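Local coordinates for foldase protein PrsA (Streptococcus pneumoniae, PDB 5TVL) that probably assists the folding of secreted proteins outside the cell after translocation, as a lipoprotein with a parvulin-type peptidyl-prolyl cis-trans isomerase domain, at residues E41-S46 against G250-A255. Numbering follows the deposited sequence.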
loop_
_atom_site.group_PDB
_atom_site.type_symbol
_atom_site.label_atom_id
_atom_site.label_comp_id
_atom_site.label_asym_id
_atom_site.label_seq_id
_atom_site.Cartn_x
_atom_site.Cartn_y
_atom_site.Cartn_z
ATOM N N GLU A 41 23.150 0.156 13.896
ATOM C CA GLU A 41 23.539 -0.510 15.142
ATOM C C GLU A 41 24.174 0.478 16.126
ATOM O O GLU A 41 23.848 0.467 17.312
ATOM C CB GLU A 41 24.505 -1.664 14.862
ATOM C CG GLU A 41 24.745 -2.592 16.046
ATOM C CD GLU A 41 23.477 -3.284 16.516
ATOM O OE1 GLU A 41 22.691 -3.748 15.657
ATOM O OE2 GLU A 41 23.267 -3.360 17.745
ATOM N N LYS A 42 25.077 1.323 15.629
ATOM C CA LYS A 42 25.756 2.331 16.454
ATOM C C LYS A 42 24.755 3.296 17.098
ATOM O O LYS A 42 24.862 3.602 18.284
ATOM C CB LYS A 42 26.780 3.117 15.617
ATOM C CG LYS A 42 27.790 3.929 16.419
ATOM C CD LYS A 42 28.868 3.045 17.036
ATOM C CE LYS A 42 29.743 3.808 18.024
ATOM N NZ LYS A 42 30.625 4.807 17.360
ATOM N N GLN A 43 23.780 3.754 16.315
ATOM C CA GLN A 43 22.785 4.723 16.790
ATOM C C GLN A 43 21.720 4.099 17.683
ATOM O O GLN A 43 21.580 4.488 18.840
ATOM C CB GLN A 43 22.112 5.427 15.606
ATOM C CG GLN A 43 23.043 6.342 14.829
ATOM C CD GLN A 43 23.494 7.559 15.622
ATOM O OE1 GLN A 43 22.845 7.967 16.591
ATOM N NE2 GLN A 43 24.614 8.148 15.214
ATOM N N TYR A 44 20.988 3.128 17.144
ATOM C CA TYR A 44 19.771 2.612 17.783
ATOM C C TYR A 44 19.883 1.195 18.368
ATOM O O TYR A 44 18.904 0.685 18.912
ATOM C CB TYR A 44 18.625 2.647 16.769
ATOM C CG TYR A 44 18.422 3.996 16.110
ATOM C CD1 TYR A 44 17.671 4.991 16.731
ATOM C CD2 TYR A 44 18.975 4.277 14.857
ATOM C CE1 TYR A 44 17.481 6.229 16.130
ATOM C CE2 TYR A 44 18.791 5.511 14.248
ATOM C CZ TYR A 44 18.042 6.486 14.888
ATOM O OH TYR A 44 17.842 7.715 14.299
ATOM N N GLY A 45 21.057 0.570 18.274
ATOM C CA GLY A 45 21.238 -0.838 18.657
ATOM C C GLY A 45 20.876 -1.184 20.091
ATOM O O GLY A 45 20.210 -2.195 20.346
ATOM N N SER A 46 21.318 -0.336 21.021
ATOM C CA SER A 46 21.027 -0.485 22.460
ATOM C C SER A 46 19.533 -0.536 22.815
ATOM O O SER A 46 19.152 -1.206 23.781
ATOM C CB SER A 46 21.688 0.651 23.247
ATOM O OG SER A 46 21.434 1.907 22.641
ATOM N N GLY A 250 19.107 7.647 4.351
ATOM C CA GLY A 250 19.994 8.650 3.756
ATOM C C GLY A 250 20.477 9.715 4.727
ATOM O O GLY A 250 21.645 10.104 4.690
ATOM N N LYS A 251 19.577 10.184 5.593
ATOM C CA LYS A 251 19.929 11.132 6.656
ATOM C C LYS A 251 20.903 10.507 7.645
ATOM O O LYS A 251 21.921 11.109 7.981
ATOM C CB LYS A 251 18.681 11.625 7.405
ATOM C CG LYS A 251 17.831 12.611 6.618
ATOM C CD LYS A 251 18.392 14.025 6.655
ATOM C CE LYS A 251 17.497 14.987 5.888
ATOM N NZ LYS A 251 17.955 16.399 5.998
ATOM N N GLU A 252 20.589 9.296 8.092
ATOM C CA GLU A 252 21.424 8.588 9.066
ATOM C C GLU A 252 22.814 8.242 8.505
ATOM O O GLU A 252 23.815 8.349 9.219
ATOM C CB GLU A 252 20.713 7.325 9.583
ATOM C CG GLU A 252 21.156 6.893 10.971
ATOM C CD GLU A 252 20.827 7.927 12.034
ATOM O OE1 GLU A 252 19.640 8.062 12.395
ATOM O OE2 GLU A 252 21.760 8.618 12.496
ATOM N N LEU A 253 22.870 7.844 7.232
ATOM C CA LEU A 253 24.147 7.591 6.550
ATOM C C LEU A 253 24.967 8.875 6.367
ATOM O O LEU A 253 26.185 8.854 6.531
ATOM C CB LEU A 253 23.915 6.899 5.200
ATOM C CG LEU A 253 23.363 5.469 5.267
ATOM C CD1 LEU A 253 22.731 5.065 3.945
ATOM C CD2 LEU A 253 24.438 4.469 5.655
ATOM N N GLN A 254 24.297 9.980 6.033
ATOM C CA GLN A 254 24.940 11.310 5.974
ATOM C C GLN A 254 25.524 11.754 7.320
ATOM O O GLN A 254 26.566 12.414 7.353
ATOM C CB GLN A 254 23.956 12.384 5.480
ATOM C CG GLN A 254 23.726 12.397 3.974
ATOM C CD GLN A 254 22.486 13.183 3.572
ATOM O OE1 GLN A 254 22.069 14.114 4.266
ATOM N NE2 GLN A 254 21.892 12.811 2.444
ATOM N N ALA A 255 24.840 11.404 8.410
ATOM C CA ALA A 255 25.294 11.714 9.773
ATOM C C ALA A 255 26.541 10.923 10.183
ATOM O O ALA A 255 27.349 11.408 10.977
ATOM C CB ALA A 255 24.170 11.471 10.772
#
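E252 reaches across to Q43 and Y44 and carries nearly the whole contact, so its side chain is the one to trace. CB points at helix 25-44, and the chain starts with CG anti to the backbone N (chi1 -154°); the side chain also rests on V39 and F40 of that helix. A bend at chi2 then turns the carboxylate toward Y44 and Q43, where E252 CD sits 3.9 Å from CE2 of Y44. E252 OE1 takes the hydrogen bond from Y44 OH, 2.6 Å long; the hydroxyl meets it on the syn side, 31° out of the carboxylate plane. The same oxygen lies at the ring's edge, 3.3 Å from Y44 CE2, with ring and carboxylate planes 78° apart. E252 OE2 touches the aliphatic part of Q43, 3.5 Å from Q43 CG; Q43 NE2 is 4.0 Å from E252 OE2, so this is packing and no bond. Y44 also packs on L91, L94 and A95 of helix 79-102. With 129 Å² buried, this is a small surface helix-helix contact tied by one tyrosine-carboxylate hydrogen bond, consistent with the PrsA layout, in which N- and C-terminal segments form a helical part apart from the parvulin-type domain.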